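PDB 6TCV: endo-beta-N-acetylglucosaminidase F1 from Bacteroides thetaiotaomicron VPI-5482, which hydrolyses high-mannose N-glycans between the two N-acetylglucosamines of their core, as endo-beta-N-acetylglucosaminidases do, and is held here with a Man9GlcNAc2-asparagine substrate. Local coordinates for residues 286-291 against 330-335; 202-207 against 246-251. The protein carries 2 engineered substitutions. All blocks are in the same frame, centred on the assembly; numbering follows the deposited sequence. Where two conformers were deposited one is given.

From the N terminus, interaction 2 comes first: strand 198-209 meets strand 243-249, closing an excursion through hairpin strand 214-218 and the helices 221-228, 230-233 and 235-238. After helix 262-278, interaction 1 opens at the end of strand 283-287 and closes on the loop behind strand 324-329, with helix 306-319 in between. The two contacts follow one another without nesting or crossing, as successive beta-alpha units of a (beta/alpha)8 barrel. Strands 243-249 and 283-287 join them directly, through a probable hydrogen bond from Ala287 N to Leu248 O (3.0 Å). Both line the mouth that holds the glycan, and both touch the chain E N-acetylglucosamine.

Interaction 1 of 2, residues 286-291 against 330-335; sequences YADLYS and WGQMYG. Engineered in segment 286-291: Ala287 (natural residue Asp), Leu289 (natural residue Glu). With NAG (2-acetamido-2-deoxy-beta-D-glucopyranose), chain B; MAN (alpha-D-mannopyranose), chain C; BMA (beta-D-mannopyranose), chain D; NAG (2-acetamido-2-deoxy-beta-D-glucopyranose), chain E.
Asp288 grips the tight turn 330-333 with the less usual side of its carboxylate: OD2 takes the Gln332 N-H on its anti lone pair, at 2.9 Å and 165°. Strand 283-287 of the (beta/alpha)8 barrel ends within segment 286-291, which holds the end of what is, in the natural sequence, the acidic motif of family 18 glycosidases; two of those acids are replaced here by the engineered Ala287 and Leu289. CG of Asp288 stands anti to its own N (chi1 175°), which carries the carboxylate across to the type II' turn, where Gly331 takes a positive phi. Met333, bent at chi2 and chi3, brings CE to 3.6 Å from Tyr286 CB, while the Tyr286 hydroxyl bonds to Thr316 of helix 306-319. Leu289 crosses Trp330 at about a right angle, CG to CD1 3.6 Å, and one face of the indole receives C6 of the chain B N-acetylglucosamine. Tyr290 lies between Leu289 CB on one ring face and mannose C1 (chain C) on the other, its OH bonded to O3 of the chain E and chain B N-acetylglucosamines at 2.7 and 2.8 Å. A valine at Tyr290 would probably leave both of those O3 hydroxyls without their shared partner and strip the mannose of its aromatic platform. Close by, one water accepts from Asp288 N and donates to Trp330 O, 2.8 Å from each.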
loop_
_atom_site.group_PDB
_atom_site.type_symbol
_atom_site.label_atom_id
_atom_site.label_comp_id
_atom_site.label_asym_id
_atom_site.label_seq_id
_atom_site.Cartn_x
_atom_site.Cartn_y
_atom_site.Cartn_z
ATOM N N TYR A 286 0.562 -8.242 -3.716
ATOM C CA TYR A 286 0.388 -9.493 -4.455
ATOM C C TYR A 286 1.670 -9.842 -5.201
ATOM O O TYR A 286 2.166 -9.048 -6.016
ATOM C CB TYR A 286 -0.762 -9.320 -5.443
ATOM C CG TYR A 286 -2.142 -9.248 -4.811
ATOM C CD1 TYR A 286 -2.564 -10.159 -3.880
ATOM C CD2 TYR A 286 -3.046 -8.240 -5.190
ATOM C CE1 TYR A 286 -3.842 -10.122 -3.351
ATOM C CE2 TYR A 286 -4.344 -8.193 -4.656
ATOM C CZ TYR A 286 -4.724 -9.154 -3.745
ATOM O OH TYR A 286 -5.996 -9.152 -3.212
ATOM N N ALA A 287 2.133 -11.077 -4.966
ATOM C CA ALA A 287 3.309 -11.645 -5.605
ATOM C C ALA A 287 2.942 -12.986 -6.238
ATOM O O ALA A 287 2.678 -13.988 -5.534
ATOM C CB ALA A 287 4.427 -11.775 -4.575
ATOM N N ASP A 288 2.900 -12.989 -7.563
ATOM C CA ASP A 288 2.500 -14.157 -8.347
ATOM C C ASP A 288 3.683 -15.072 -8.595
ATOM O O ASP A 288 4.326 -15.013 -9.641
ATOM C CB ASP A 288 1.869 -13.754 -9.678
ATOM C CG ASP A 288 1.552 -14.958 -10.558
ATOM O OD1 ASP A 288 1.176 -16.035 -10.007
ATOM O OD2 ASP A 288 1.629 -14.842 -11.790
ATOM N N LEU A 289 4.008 -15.880 -7.580
ATOM C CA LEU A 289 5.039 -16.914 -7.643
ATOM C C LEU A 289 4.526 -18.188 -7.004
ATOM O O LEU A 289 3.706 -18.156 -6.106
ATOM C CB LEU A 289 6.357 -16.501 -6.917
ATOM C CG LEU A 289 7.095 -15.343 -7.540
ATOM C CD1 LEU A 289 6.647 -14.018 -7.010
ATOM C CD2 LEU A 289 8.595 -15.466 -7.311
ATOM N N TYR A 290 5.012 -19.312 -7.505
ATOM C CA TYR A 290 5.003 -20.620 -6.831
ATOM C C TYR A 290 3.666 -21.339 -7.043
ATOM O O TYR A 290 3.483 -22.444 -6.505
ATOM C CB TYR A 290 5.363 -20.653 -5.305
ATOM C CG TYR A 290 6.640 -19.845 -5.099
ATOM C CD1 TYR A 290 7.827 -20.184 -5.773
ATOM C CD2 TYR A 290 6.684 -18.807 -4.192
ATOM C CE1 TYR A 290 8.968 -19.386 -5.656
ATOM C CE2 TYR A 290 7.841 -18.061 -4.049
ATOM C CZ TYR A 290 8.947 -18.347 -4.777
ATOM O OH TYR A 290 10.074 -17.562 -4.654
ATOM N N SER A 291 2.730 -20.778 -7.814
ATOM C CA SER A 291 1.495 -21.507 -8.085
ATOM C C SER A 291 1.774 -22.566 -9.158
ATOM O O SER A 291 2.646 -22.411 -10.053
ATOM C CB SER A 291 0.419 -20.532 -8.565
ATOM O OG SER A 291 0.011 -19.655 -7.520
ATOM N N TRP A 330 6.244 -9.425 -11.360
ATOM C CA TRP A 330 6.882 -10.709 -11.648
ATOM C C TRP A 330 5.745 -11.659 -12.047
ATOM O O TRP A 330 4.611 -11.510 -11.581
ATOM C CB TRP A 330 7.622 -11.258 -10.415
ATOM C CG TRP A 330 8.528 -12.362 -10.737
ATOM C CD1 TRP A 330 8.380 -13.705 -10.454
ATOM C CD2 TRP A 330 9.803 -12.238 -11.372
ATOM N NE1 TRP A 330 9.485 -14.398 -10.951
ATOM C CE2 TRP A 330 10.380 -13.522 -11.485
ATOM C CE3 TRP A 330 10.526 -11.142 -11.859
ATOM C CZ2 TRP A 330 11.642 -13.732 -12.079
ATOM C CZ3 TRP A 330 11.744 -11.361 -12.479
ATOM C CH2 TRP A 330 12.307 -12.624 -12.528
ATOM N N GLY A 331 6.039 -12.689 -12.833
ATOM C CA GLY A 331 4.977 -13.599 -13.250
ATOM C C GLY A 331 3.967 -12.845 -14.074
ATOM O O GLY A 331 4.313 -11.973 -14.865
ATOM N N GLN A 332 2.700 -13.121 -13.818
ATOM C CA GLN A 332 1.601 -12.529 -14.565
ATOM C C GLN A 332 0.875 -11.455 -13.771
ATOM O O GLN A 332 -0.256 -11.115 -14.103
ATOM C CB GLN A 332 0.628 -13.631 -14.966
ATOM C CG GLN A 332 1.024 -14.410 -16.208
ATOM C CD GLN A 332 2.406 -15.029 -16.146
ATOM O OE1 GLN A 332 2.669 -15.954 -15.371
ATOM N NE2 GLN A 332 3.302 -14.532 -16.987
ATOM N N MET A 333 1.506 -10.892 -12.743
ATOM C CA MET A 333 0.791 -10.054 -11.794
ATOM C C MET A 333 0.474 -8.645 -12.292
ATOM O O MET A 333 -0.420 -7.996 -11.719
ATOM C CB MET A 333 1.573 -9.934 -10.461
ATOM C CG MET A 333 0.687 -9.537 -9.286
ATOM S SD MET A 333 -0.535 -10.830 -8.897
ATOM C CE MET A 333 -2.055 -9.853 -8.784
ATOM N N TYR A 334 1.192 -8.144 -13.299
ATOM C CA TYR A 334 1.138 -6.734 -13.671
ATOM C C TYR A 334 1.242 -6.553 -15.160
ATOM O O TYR A 334 2.045 -7.207 -15.800
ATOM C CB TYR A 334 2.313 -5.995 -13.027
ATOM C CG TYR A 334 2.363 -4.501 -13.233
ATOM C CD1 TYR A 334 1.436 -3.638 -12.638
ATOM C CD2 TYR A 334 3.360 -3.948 -13.993
ATOM C CE1 TYR A 334 1.517 -2.267 -12.775
ATOM C CE2 TYR A 334 3.454 -2.544 -14.184
ATOM C CZ TYR A 334 2.504 -1.708 -13.552
ATOM O OH TYR A 334 2.577 -0.334 -13.669
ATOM N N GLY A 335 0.463 -5.636 -15.696
ATOM C CA GLY A 335 0.597 -5.258 -17.092
ATOM C C GLY A 335 -0.666 -4.816 -17.791
ATOM O O GLY A 335 -0.558 -4.045 -18.748
HETATM C C1 NAG B . 13.360 -16.486 -9.206
HETATM C C2 NAG B . 13.463 -17.217 -7.888
HETATM C C3 NAG B . 12.405 -16.714 -6.915
HETATM C C4 NAG B . 12.500 -15.206 -6.823
HETATM C C5 NAG B . 12.277 -14.628 -8.208
HETATM C C6 NAG B . 12.180 -13.124 -8.272
HETATM C C7 NAG B . 14.200 -19.527 -8.232
HETATM C C8 NAG B . 13.759 -20.917 -8.631
HETATM N N2 NAG B . 13.242 -18.644 -8.107
HETATM O O3 NAG B . 12.625 -17.359 -5.664
HETATM O O4 NAG B . 11.450 -14.854 -5.904
HETATM O O5 NAG B . 13.369 -15.070 -9.018
HETATM O O6 NAG B . 13.366 -12.570 -7.656
HETATM O O7 NAG B . 15.377 -19.238 -8.043
HETATM C C1 MAN C . 9.230 -20.783 -2.133
HETATM C C2 MAN C . 8.093 -20.538 -1.152
HETATM C C3 MAN C . 8.500 -21.030 0.229
HETATM C C4 MAN C . 8.848 -22.505 0.183
HETATM C C5 MAN C . 9.907 -22.746 -0.896
HETATM C C6 MAN C . 10.193 -24.214 -1.095
HETATM O O2 MAN C . 6.941 -21.228 -1.601
HETATM O O3 MAN C . 7.355 -20.848 1.087
HETATM O O4 MAN C . 9.323 -23.020 1.423
HETATM O O5 MAN C . 9.507 -22.183 -2.165
HETATM O O6 MAN C . 8.960 -24.863 -1.439
HETATM C C1 BMA D . 12.842 -16.818 -1.583
HETATM C C2 BMA D . 13.257 -17.099 -0.150
HETATM C C3 BMA D . 13.856 -18.488 -0.040
HETATM C C4 BMA D . 12.938 -19.531 -0.672
HETATM C C5 BMA D . 12.491 -19.102 -2.073
HETATM C C6 BMA D . 11.434 -19.998 -2.667
HETATM O O2 BMA D . 12.068 -17.055 0.661
HETATM O O3 BMA D . 14.050 -18.912 1.309
HETATM O O4 BMA D . 13.597 -20.793 -0.832
HETATM O O5 BMA D . 11.907 -17.784 -2.013
HETATM O O6 BMA D . 10.334 -20.046 -1.718
HETATM C C1 NAG E . 11.549 -13.635 -5.223
HETATM C C2 NAG E . 10.408 -13.578 -4.224
HETATM C C3 NAG E . 10.608 -14.460 -2.990
HETATM C C4 NAG E . 12.013 -15.031 -2.968
HETATM C C5 NAG E . 12.989 -13.907 -3.257
HETATM C C6 NAG E . 14.454 -14.301 -3.112
HETATM C C7 NAG E . 8.936 -11.639 -3.854
HETATM C C8 NAG E . 8.895 -10.170 -3.480
HETATM N N2 NAG E . 10.142 -12.201 -3.847
HETATM O O3 NAG E . 9.655 -15.526 -3.006
HETATM O O4 NAG E . 12.255 -15.543 -1.646
HETATM O O5 NAG E . 12.833 -13.448 -4.615
HETATM O O6 NAG E . 15.279 -13.257 -3.516
HETATM O O7 NAG E . 7.925 -12.279 -4.166
HETATM O O HOH W 1 4.360 -11.017 -8.838
HETATM O O HOH W 2 1.324 -17.023 -13.335
#

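Interaction 2 of 2, residues 202-207 against 246-251; sequences FAANIN and LGLLGN. With MAN (alpha-D-mannopyranose), chain F; NAG (2-acetamido-2-deoxy-beta-D-glucopyranose), chain E.
The amides of Asn205 and Asn251 lie stacked, their planes 17° apart and CG 3.6 Å from CG, while Asn207 meets the edge of the Asn251 amide: Asn251 ND2 points at a lone pair of Asn207 OD1 in a nearly straight bond of 2.8 Å. Asn207 ND2 answers to Asn251 O. The Phe202 ring has Ala203 CB over one face and O3 of the chain E N-acetylglucosamine at its edge, with Leu249 CD2 oblique to it; the peptide between Phe202 and Ala203 is cis. Asn205 serves protein and sugar together: OD1 accepts from mannose O3 (chain F) at 2.7 Å, and ND2 donates both to mannose O4 and, at 170°, to Leu249 O. That carbonyl also takes Ile206 N, from the opposite side of its plane. Weak bonds from Ala204 N to Gly247 O and from Leu249 N to Ala204 O pair the parallel strands, whose axes over these residues stand 48° apart. In the (beta/alpha)8 barrel, strand 198-209 lies between strands 169-175 and 243-249 and also pairs with 214-218. Phe268 of helix 262-278 packs on Ile206 and Leu248, and strand 283-287 flanks Leu248 and Leu249.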
loop_
_atom_site.group_PDB
_atom_site.type_symbol
_atom_site.label_atom_id
_atom_site.label_comp_id
_atom_site.label_asym_id
_atom_site.label_seq_id
_atom_site.Cartn_x
_atom_site.Cartn_y
_atom_site.Cartn_z
ATOM N N PHE A 202 5.685 -10.717 4.650
ATOM C CA PHE A 202 5.868 -11.655 3.529
ATOM C C PHE A 202 6.034 -13.048 4.129
ATOM O O PHE A 202 7.042 -13.346 4.772
ATOM C CB PHE A 202 7.097 -11.234 2.723
ATOM C CG PHE A 202 7.256 -11.987 1.416
ATOM C CD1 PHE A 202 6.554 -11.563 0.295
ATOM C CD2 PHE A 202 8.155 -13.023 1.293
ATOM C CE1 PHE A 202 6.723 -12.224 -0.899
ATOM C CE2 PHE A 202 8.338 -13.690 0.109
ATOM C CZ PHE A 202 7.642 -13.276 -0.993
ATOM N N ALA A 203 5.058 -13.938 3.936
ATOM C CA ALA A 203 3.780 -13.727 3.213
ATOM C C ALA A 203 2.747 -14.722 3.663
ATOM O O ALA A 203 3.078 -15.911 3.895
ATOM C CB ALA A 203 3.944 -13.899 1.695
ATOM N N ALA A 204 1.494 -14.270 3.712
ATOM C CA ALA A 204 0.359 -15.183 3.671
ATOM C C ALA A 204 0.284 -15.765 2.266
ATOM O O ALA A 204 0.859 -15.259 1.313
ATOM C CB ALA A 204 -0.949 -14.440 3.993
ATOM N N ASN A 205 -0.484 -16.833 2.124
ATOM C CA ASN A 205 -0.571 -17.545 0.858
ATOM C C ASN A 205 -1.983 -17.601 0.310
ATOM O O ASN A 205 -2.963 -17.480 1.042
ATOM C CB ASN A 205 -0.049 -18.956 1.029
ATOM C CG ASN A 205 1.364 -18.966 1.470
ATOM O OD1 ASN A 205 1.710 -19.425 2.551
ATOM N ND2 ASN A 205 2.217 -18.429 0.628
ATOM N N ILE A 206 -2.079 -17.783 -1.008
ATOM C CA ILE A 206 -3.311 -18.291 -1.618
ATOM C C ILE A 206 -3.154 -19.799 -1.772
ATOM O O ILE A 206 -2.131 -20.281 -2.305
ATOM C CB ILE A 206 -3.666 -17.585 -2.930
ATOM C CG1 ILE A 206 -5.008 -18.100 -3.427
ATOM C CG2 ILE A 206 -2.575 -17.710 -3.997
ATOM C CD1 ILE A 206 -5.624 -17.262 -4.559
ATOM N N ASN A 207 -4.167 -20.547 -1.324
ATOM C CA ASN A 207 -4.175 -21.999 -1.445
ATOM C C ASN A 207 -5.618 -22.434 -1.672
ATOM O O ASN A 207 -6.573 -21.672 -1.439
ATOM C CB ASN A 207 -3.662 -22.671 -0.183
ATOM C CG ASN A 207 -2.159 -22.699 -0.142
ATOM O OD1 ASN A 207 -1.521 -21.916 0.601
ATOM N ND2 ASN A 207 -1.564 -23.592 -0.918
ATOM N N LEU A 246 -0.383 -6.811 4.309
ATOM C CA LEU A 246 -0.292 -8.265 4.270
ATOM C C LEU A 246 0.245 -8.671 2.905
ATOM O O LEU A 246 -0.298 -8.270 1.867
ATOM C CB LEU A 246 -1.670 -8.882 4.496
ATOM C CG LEU A 246 -1.698 -10.425 4.634
ATOM C CD1 LEU A 246 -0.872 -10.877 5.838
ATOM C CD2 LEU A 246 -3.148 -10.883 4.717
ATOM N N GLY A 247 1.339 -9.426 2.876
ATOM C CA GLY A 247 1.794 -10.008 1.621
ATOM C C GLY A 247 0.998 -11.271 1.316
ATOM O O GLY A 247 0.725 -12.073 2.205
ATOM N N LEU A 248 0.653 -11.426 0.034
ATOM C CA LEU A 248 0.048 -12.646 -0.499
ATOM C C LEU A 248 0.975 -13.211 -1.560
ATOM O O LEU A 248 1.510 -12.463 -2.398
ATOM C CB LEU A 248 -1.340 -12.365 -1.091
ATOM C CG LEU A 248 -2.535 -12.712 -0.228
ATOM C CD1 LEU A 248 -2.592 -14.203 0.101
ATOM C CD2 LEU A 248 -2.587 -11.873 1.033
ATOM N N LEU A 249 1.111 -14.527 -1.549
ATOM C CA LEU A 249 2.069 -15.228 -2.387
ATOM C C LEU A 249 1.461 -16.573 -2.770
ATOM O O LEU A 249 0.898 -17.266 -1.915
ATOM C CB LEU A 249 3.367 -15.397 -1.554
ATOM C CG LEU A 249 4.536 -16.106 -2.239
ATOM C CD1 LEU A 249 5.162 -15.282 -3.326
ATOM C CD2 LEU A 249 5.577 -16.472 -1.153
ATOM N N GLY A 250 1.674 -17.000 -4.015
ATOM C CA GLY A 250 1.276 -18.341 -4.440
ATOM C C GLY A 250 2.003 -19.393 -3.636
ATOM O O GLY A 250 3.011 -19.125 -2.988
ATOM N N ASN A 251 1.486 -20.626 -3.679
ATOM C CA ASN A 251 1.947 -21.614 -2.716
ATOM C C ASN A 251 1.679 -23.063 -3.155
ATOM O O ASN A 251 1.166 -23.878 -2.362
ATOM C CB ASN A 251 1.277 -21.327 -1.357
ATOM C CG ASN A 251 1.969 -22.029 -0.231
ATOM O OD1 ASN A 251 3.204 -22.255 -0.256
ATOM N ND2 ASN A 251 1.223 -22.424 0.748
HETATM C C1 MAN F . 7.585 -20.506 2.429
HETATM C C2 MAN F . 6.329 -20.821 3.232
HETATM C C3 MAN F . 5.229 -19.862 2.810
HETATM C C4 MAN F . 5.674 -18.409 2.923
HETATM C C5 MAN F . 6.991 -18.178 2.189
HETATM C C6 MAN F . 7.603 -16.823 2.487
HETATM O O2 MAN F . 6.664 -20.721 4.634
HETATM O O3 MAN F . 4.095 -20.048 3.657
HETATM O O4 MAN F . 4.715 -17.563 2.293
HETATM O O5 MAN F . 7.964 -19.158 2.625
HETATM O O6 MAN F . 8.873 -16.699 1.817
HETATM C C1 NAG E . 11.549 -13.635 -5.223
HETATM C C2 NAG E . 10.408 -13.578 -4.224
HETATM C C3 NAG E . 10.608 -14.460 -2.990
HETATM C C4 NAG E . 12.013 -15.031 -2.968
HETATM C C5 NAG E . 12.989 -13.907 -3.257
HETATM C C6 NAG E . 14.454 -14.301 -3.112
HETATM C C7 NAG E . 8.936 -11.639 -3.854
HETATM C C8 NAG E . 8.895 -10.170 -3.480
HETATM N N2 NAG E . 10.142 -12.201 -3.847
HETATM O O3 NAG E . 9.655 -15.526 -3.006
HETATM O O4 NAG E . 12.255 -15.543 -1.646
HETATM O O5 NAG E . 12.833 -13.448 -4.615
HETATM O O6 NAG E . 15.279 -13.257 -3.516
HETATM O O7 NAG E . 7.925 -12.279 -4.166
HETATM O O HOH W 3 -0.981 -21.599 -4.555
#